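Local coordinates for protein glucosamine kinase (Streptacidiphilus jiangxiensis, PDB 6HWJ) that catalyses the magnesium- and ATP-dependent phosphorylation of D-glucosamine to D-glucosamine 6-phosphate, with weaker activity on glucose, at residues 36-39 with 45-48; 55-60 with 170-175. All coordinates share one frame; numbering follows the deposited sequence.

Contact 1 (36-39 with 45-48); sequences DALL and HAVG
Leu39 and Val47 form a hydrogen-bonded pair in the beta hairpin of strands 34-42 and 45-51, part of an antiparallel sheet near the N-terminus of the kinase. Leu39 N donates to Val47 O over 2.9 Å, and Val47 N returns the bond to Leu39 O at the same length. Both are nearly straight (169° and 164° at the hydrogen), and each amide nitrogen lies in the plane of the carbonyl it meets. One step along, Leu38 and Gly48 make the non-hydrogen-bonded pair, their CA atoms 4.6 Å apart. Here CA-H groups take over: Leu38 CA approaches Val47 O at 3.4 Å, which gives that oxygen a second, weaker donor, and Gly48 CA makes a like contact with Ala37 O, at 3.5 Å.

The two faces of the hairpin are built differently. Leu38 swings CG anti to its backbone N (chi1 -170°), and this carries its isopropyl end across to the neighbouring strand, where CD2 rests on Ala46 CB at 3.6 Å; the same methyl lies 4.0 Å from Gly48 CA, across the pair. Trp5 of helix 5-11 covers both Leu38 and Ala46. On the other face Leu39 and Val47 stand side by side, and both reach Leu170 of strand 166-172. Toward the start of strand 34-42, Asp36 and Ala37 both face Val49, a classic beta bulge, and Asp36 forms salt bridges with Arg34 and Arg51. At the hairpin end, Ala46 CB packs close against the backbone of the partner strand, 3.3 Å from Leu39 O.

Contact 2 (55-60 with 170-175); sequences AARWTV and LTLAEG
Arg57 and Glu174 form a bidentate, end-on salt bridge joining two antiparallel beta-sheets: Arg57 opens strand 57-65, and Glu174 lies just beyond strand 166-172. NH1 of Arg57 bonds OE2 of Glu174 at 2.8 Å, somewhat bent (145° at the hydrogen) and from above the carboxylate plane. The straighter partner bond runs from Arg57 NH2 to Glu174 OE1, 3.0 Å long, reaching the oxygen on its syn side but tilted out of the carboxylate plane. The side chains approach from opposite directions, and guanidinium and carboxylate are only 18° from coplanar.

A bend at chi3 (-55°) turns the arginine head group, whereas the glutamate runs extended beyond CG to meet it. Further bonds fix both groups: Arg57 NH1 also donates to Pro139 O, and Glu174 OE2 also accepts from Gly142 N. These bonds tie the pair to the chain just after strand 137-138, which should restrain the rotation of both head groups.

Leu172, the last residue of its strand, adds the apolar part. Its own side chain packs on Val179 of the adjacent strand, while one methyl, CD2, approaches the guanidinium obliquely, 3.7 Å from Arg57 NH2.

Overall arrangement
Contact 1 and contact 2 lie side by side, their centres about 10 Å apart, and strands 45-51 and 57-65 are neighbours in one sheet. Gly48 O and Val60 N, 2.8 Å apart, probably form a hydrogen bond between them. Side chains join them too: Leu170 packs its CD1 on Leu39 CD2 at 3.7 Å and its CD2 on Val47 CG1 at 4.0 Å, bringing the second sheet against the hairpin. Contact 1 thus pairs strands within a sheet, while contact 2 spans two sheets. Contact 2 lies away from the known ligand sites; in contact 1, the Val47 side chain is about 12 Å from that of Lys133, a probable ATP-binding residue.

Contact 1 (36-39 with 45-48)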
ATOM      1  N   ASP A  36      11.329 -21.543  14.295  1.00 31.92           N
ATOM      2  CA  ASP A  36      10.699 -22.349  13.253  1.00 33.59           C
ATOM      3  C   ASP A  36      11.553 -22.448  11.996  1.00 33.58           C
ATOM      4  O   ASP A  36      11.485 -23.457  11.278  1.00 35.23           O
ATOM      5  CB  ASP A  36       9.334 -21.766  12.882  1.00 34.05           C
ATOM      6  CG  ASP A  36       8.246 -22.131  13.881  1.00 43.58           C
ATOM      7  OD1 ASP A  36       8.476 -23.011  14.740  1.00 45.19           O
ATOM      8  OD2 ASP A  36       7.157 -21.532  13.805  1.00 46.38           O
ATOM      9  N   ALA A  37      12.339 -21.418  11.694  1.00 33.36           N
ATOM     10  CA  ALA A  37      13.155 -21.412  10.486  1.00 29.20           C
ATOM     11  C   ALA A  37      14.235 -20.365  10.663  1.00 28.59           C
ATOM     12  O   ALA A  37      14.035 -19.364  11.356  1.00 27.65           O
ATOM     13  CB  ALA A  37      12.306 -21.111   9.239  1.00 30.73           C
ATOM     14  N   LEU A  38      15.376 -20.593  10.009  1.00 30.78           N
ATOM     15  CA  LEU A  38      16.564 -19.768  10.226  1.00 32.73           C
ATOM     16  C   LEU A  38      17.352 -19.680   8.926  1.00 31.04           C
ATOM     17  O   LEU A  38      17.769 -20.707   8.375  1.00 29.81           O
ATOM     18  CB  LEU A  38      17.411 -20.375  11.345  1.00 34.26           C
ATOM     19  CG  LEU A  38      18.583 -19.577  11.932  1.00 35.41           C
ATOM     20  CD1 LEU A  38      19.706 -19.405  10.908  1.00 33.99           C
ATOM     21  CD2 LEU A  38      18.086 -18.239  12.450  1.00 31.77           C
ATOM     22  N   LEU A  39      17.519 -18.462   8.422  1.00 28.75           N
ATOM     23  CA  LEU A  39      18.381 -18.178   7.298  1.00 27.47           C
ATOM     24  C   LEU A  39      19.702 -17.630   7.833  1.00 29.67           C
ATOM     25  O   LEU A  39      19.744 -16.530   8.386  1.00 29.40           O
ATOM     26  CB  LEU A  39      17.737 -17.179   6.349  1.00 26.52           C
ATOM     27  CG  LEU A  39      18.652 -16.740   5.181  1.00 31.01           C
ATOM     28  CD1 LEU A  39      18.919 -17.913   4.251  1.00 33.85           C
ATOM     29  CD2 LEU A  39      18.018 -15.590   4.433  1.00 31.84           C
ATOM     30  N   HIS A  45      25.194 -13.459  11.900  1.00 25.24           N
ATOM     31  CA  HIS A  45      23.953 -12.813  11.517  1.00 27.55           C
ATOM     32  C   HIS A  45      22.965 -13.823  10.957  1.00 26.44           C
ATOM     33  O   HIS A  45      23.352 -14.811  10.322  1.00 27.22           O
ATOM     34  CB  HIS A  45      24.214 -11.700  10.462  1.00 27.37           C
ATOM     35  CG  HIS A  45      25.051 -10.580  10.990  1.00 27.33           C
ATOM     36  ND1 HIS A  45      24.516  -9.480  11.628  1.00 28.21           N
ATOM     37  CD2 HIS A  45      26.393 -10.399  10.989  1.00 27.68           C
ATOM     38  CE1 HIS A  45      25.492  -8.669  11.992  1.00 27.81           C
ATOM     39  NE2 HIS A  45      26.639  -9.202  11.620  1.00 28.29           N
ATOM     40  N   ALA A  46      21.677 -13.569  11.191  1.00 28.29           N
ATOM     41  CA  ALA A  46      20.660 -14.473  10.683  1.00 25.04           C
ATOM     42  C   ALA A  46      19.296 -13.796  10.645  1.00 25.54           C
ATOM     43  O   ALA A  46      19.090 -12.733  11.236  1.00 25.15           O
ATOM     44  CB  ALA A  46      20.582 -15.748  11.524  1.00 24.35           C
ATOM     45  N   VAL A  47      18.379 -14.424   9.911  1.00 24.94           N
ATOM     46  CA  VAL A  47      16.968 -14.067   9.923  1.00 23.92           C
ATOM     47  C   VAL A  47      16.211 -15.259  10.480  1.00 25.82           C
ATOM     48  O   VAL A  47      16.289 -16.365   9.928  1.00 28.54           O
ATOM     49  CB  VAL A  47      16.444 -13.704   8.539  1.00 23.63           C
ATOM     50  CG1 VAL A  47      14.989 -13.185   8.664  1.00 26.11           C
ATOM     51  CG2 VAL A  47      17.318 -12.644   7.858  1.00 26.83           C
ATOM     52  N   GLY A  48      15.508 -15.047  11.583  1.00 26.71           N
ATOM     53  CA  GLY A  48      14.755 -16.091  12.231  1.00 25.46           C
ATOM     54  C   GLY A  48      13.269 -15.862  12.022  1.00 28.87           C
ATOM     55  O   GLY A  48      12.813 -14.719  11.974  1.00 27.34           O
TER

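Contact 2 (55-60 with 170-175)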
ATOM      1  N   ALA A  55       1.634 -18.855  20.029  1.00 42.55           N
ATOM      2  CA  ALA A  55       1.561 -19.221  18.614  1.00 41.58           C
ATOM      3  C   ALA A  55       1.753 -18.040  17.670  1.00 36.27           C
ATOM      4  O   ALA A  55       1.731 -18.232  16.444  1.00 37.32           O
ATOM      5  CB  ALA A  55       0.230 -19.918  18.269  1.00 44.82           C
ATOM      6  N   ALA A  56       1.949 -16.824  18.178  1.00 36.71           N
ATOM      7  CA  ALA A  56       2.255 -15.701  17.305  1.00 36.64           C
ATOM      8  C   ALA A  56       3.624 -15.892  16.655  1.00 32.41           C
ATOM      9  O   ALA A  56       4.578 -16.327  17.301  1.00 35.42           O
ATOM     10  CB  ALA A  56       2.230 -14.392  18.080  1.00 41.17           C
ATOM     11  N   ARG A  57       3.712 -15.574  15.368  1.00 32.73           N
ATOM     12  CA  ARG A  57       4.930 -15.752  14.588  1.00 33.77           C
ATOM     13  C   ARG A  57       5.549 -14.405  14.271  1.00 31.77           C
ATOM     14  O   ARG A  57       4.844 -13.411  14.073  1.00 32.54           O
ATOM     15  CB  ARG A  57       4.671 -16.493  13.277  1.00 35.38           C
ATOM     16  CG  ARG A  57       4.336 -17.946  13.436  1.00 41.12           C
ATOM     17  CD  ARG A  57       4.699 -18.721  12.163  1.00 47.74           C
ATOM     18  NE  ARG A  57       4.071 -18.166  10.965  1.00 48.92           N
ATOM     19  CZ  ARG A  57       4.314 -18.592   9.728  1.00 48.51           C
ATOM     20  NH1 ARG A  57       3.702 -18.025   8.699  1.00 48.65           N
ATOM     21  NH2 ARG A  57       5.174 -19.577   9.520  1.00 45.59           N
ATOM     22  N   TRP A  58       6.884 -14.388  14.187  1.00 32.31           N
ATOM     23  CA  TRP A  58       7.632 -13.153  14.070  1.00 28.66           C
ATOM     24  C   TRP A  58       8.827 -13.322  13.139  1.00 27.17           C
ATOM     25  O   TRP A  58       9.489 -14.358  13.155  1.00 28.07           O
ATOM     26  CB  TRP A  58       8.172 -12.699  15.449  1.00 32.07           C
ATOM     27  CG  TRP A  58       7.146 -12.665  16.543  1.00 34.42           C
ATOM     28  CD1 TRP A  58       6.667 -13.734  17.264  1.00 33.48           C
ATOM     29  CD2 TRP A  58       6.490 -11.508  17.056  1.00 31.98           C
ATOM     30  NE1 TRP A  58       5.759 -13.299  18.195  1.00 32.27           N
ATOM     31  CE2 TRP A  58       5.625 -11.938  18.081  1.00 32.65           C
ATOM     32  CE3 TRP A  58       6.537 -10.145  16.735  1.00 34.18           C
ATOM     33  CZ2 TRP A  58       4.805 -11.054  18.791  1.00 35.05           C
ATOM     34  CZ3 TRP A  58       5.732  -9.268  17.457  1.00 35.22           C
ATOM     35  CH2 TRP A  58       4.881  -9.725  18.462  1.00 36.23           C
ATOM     36  N   THR A  59       9.114 -12.292  12.358  1.00 27.78           N
ATOM     37  CA  THR A  59      10.387 -12.179  11.648  1.00 27.94           C
ATOM     38  C   THR A  59      11.355 -11.474  12.577  1.00 26.38           C
ATOM     39  O   THR A  59      11.066 -10.369  13.042  1.00 26.96           O
ATOM     40  CB  THR A  59      10.260 -11.389  10.349  1.00 29.96           C
ATOM     41  OG1 THR A  59       9.291 -12.010   9.507  1.00 30.26           O
ATOM     42  CG2 THR A  59      11.614 -11.310   9.608  1.00 30.65           C
ATOM     43  N   VAL A  60      12.501 -12.097  12.832  1.00 26.64           N
ATOM     44  CA  VAL A  60      13.457 -11.507  13.759  1.00 26.26           C
ATOM     45  C   VAL A  60      14.836 -11.464  13.121  1.00 27.01           C
ATOM     46  O   VAL A  60      15.416 -12.531  12.864  1.00 25.29           O
ATOM     47  CB  VAL A  60      13.510 -12.288  15.084  1.00 26.68           C
ATOM     48  CG1 VAL A  60      14.351 -11.503  16.081  1.00 27.14           C
ATOM     49  CG2 VAL A  60      12.101 -12.536  15.631  1.00 27.28           C
ATOM     50  N   LEU A 170      13.106 -11.319   0.438  1.00 24.11           N
ATOM     51  CA  LEU A 170      13.251 -12.537   1.227  1.00 24.06           C
ATOM     52  C   LEU A 170      11.866 -13.010   1.633  1.00 24.23           C
ATOM     53  O   LEU A 170      11.126 -12.270   2.297  1.00 23.99           O
ATOM     54  CB  LEU A 170      14.107 -12.307   2.466  1.00 23.85           C
ATOM     55  CG  LEU A 170      14.179 -13.485   3.440  1.00 24.61           C
ATOM     56  CD1 LEU A 170      14.794 -14.705   2.739  1.00 25.14           C
ATOM     57  CD2 LEU A 170      14.956 -13.140   4.698  1.00 28.26           C
ATOM     58  N   THR A 171      11.514 -14.231   1.222  1.00 27.31           N
ATOM     59  CA  THR A 171      10.215 -14.800   1.546  1.00 27.01           C
ATOM     60  C   THR A 171      10.376 -16.196   2.129  1.00 29.81           C
ATOM     61  O   THR A 171      11.397 -16.868   1.940  1.00 28.50           O
ATOM     62  CB  THR A 171       9.299 -14.867   0.308  1.00 28.19           C
ATOM     63  OG1 THR A 171       9.923 -15.682  -0.693  1.00 26.01           O
ATOM     64  CG2 THR A 171       9.048 -13.469  -0.241  1.00 30.21           C
ATOM     65  N   LEU A 172       9.345 -16.612   2.851  1.00 27.20           N
ATOM     66  CA  LEU A 172       9.247 -17.935   3.424  1.00 29.80           C
ATOM     67  C   LEU A 172       8.319 -18.744   2.529  1.00 33.51           C
ATOM     68  O   LEU A 172       7.194 -18.318   2.264  1.00 37.62           O
ATOM     69  CB  LEU A 172       8.709 -17.855   4.851  1.00 34.96           C
ATOM     70  CG  LEU A 172       8.695 -19.122   5.716  1.00 36.59           C
ATOM     71  CD1 LEU A 172      10.074 -19.499   6.198  1.00 34.41           C
ATOM     72  CD2 LEU A 172       7.756 -18.885   6.896  1.00 38.76           C
ATOM     73  N   ALA A 173       8.801 -19.878   2.046  1.00 35.01           N
ATOM     74  CA  ALA A 173       8.068 -20.674   1.063  1.00 40.89           C
ATOM     75  C   ALA A 173       6.998 -21.477   1.794  1.00 40.70           C
ATOM     76  O   ALA A 173       7.276 -22.534   2.356  1.00 42.03           O
ATOM     77  CB  ALA A 173       9.012 -21.595   0.292  1.00 44.21           C
ATOM     78  N   GLU A 174       5.779 -20.965   1.795  1.00 45.53           N
ATOM     79  CA  GLU A 174       4.656 -21.641   2.434  1.00 54.71           C
ATOM     80  C   GLU A 174       3.370 -20.946   2.010  1.00 58.06           C
ATOM     81  O   GLU A 174       3.385 -19.805   1.541  1.00 57.32           O
ATOM     82  CB  GLU A 174       4.787 -21.639   3.961  1.00 53.45           C
ATOM     83  CG  GLU A 174       4.743 -20.234   4.564  1.00 53.01           C
ATOM     84  CD  GLU A 174       4.499 -20.250   6.060  1.00 53.03           C
ATOM     85  OE1 GLU A 174       5.300 -20.887   6.792  1.00 55.00           O
ATOM     86  OE2 GLU A 174       3.485 -19.654   6.494  1.00 50.42           O
ATOM     87  N   GLY A 175       2.256 -21.649   2.191  1.00 61.68           N
ATOM     88  CA  GLY A 175       0.959 -21.071   1.907  1.00 60.93           C
ATOM     89  C   GLY A 175       0.727 -20.865   0.420  1.00 59.25           C
ATOM     90  O   GLY A 175       1.481 -21.318  -0.435  1.00 55.35           O
TER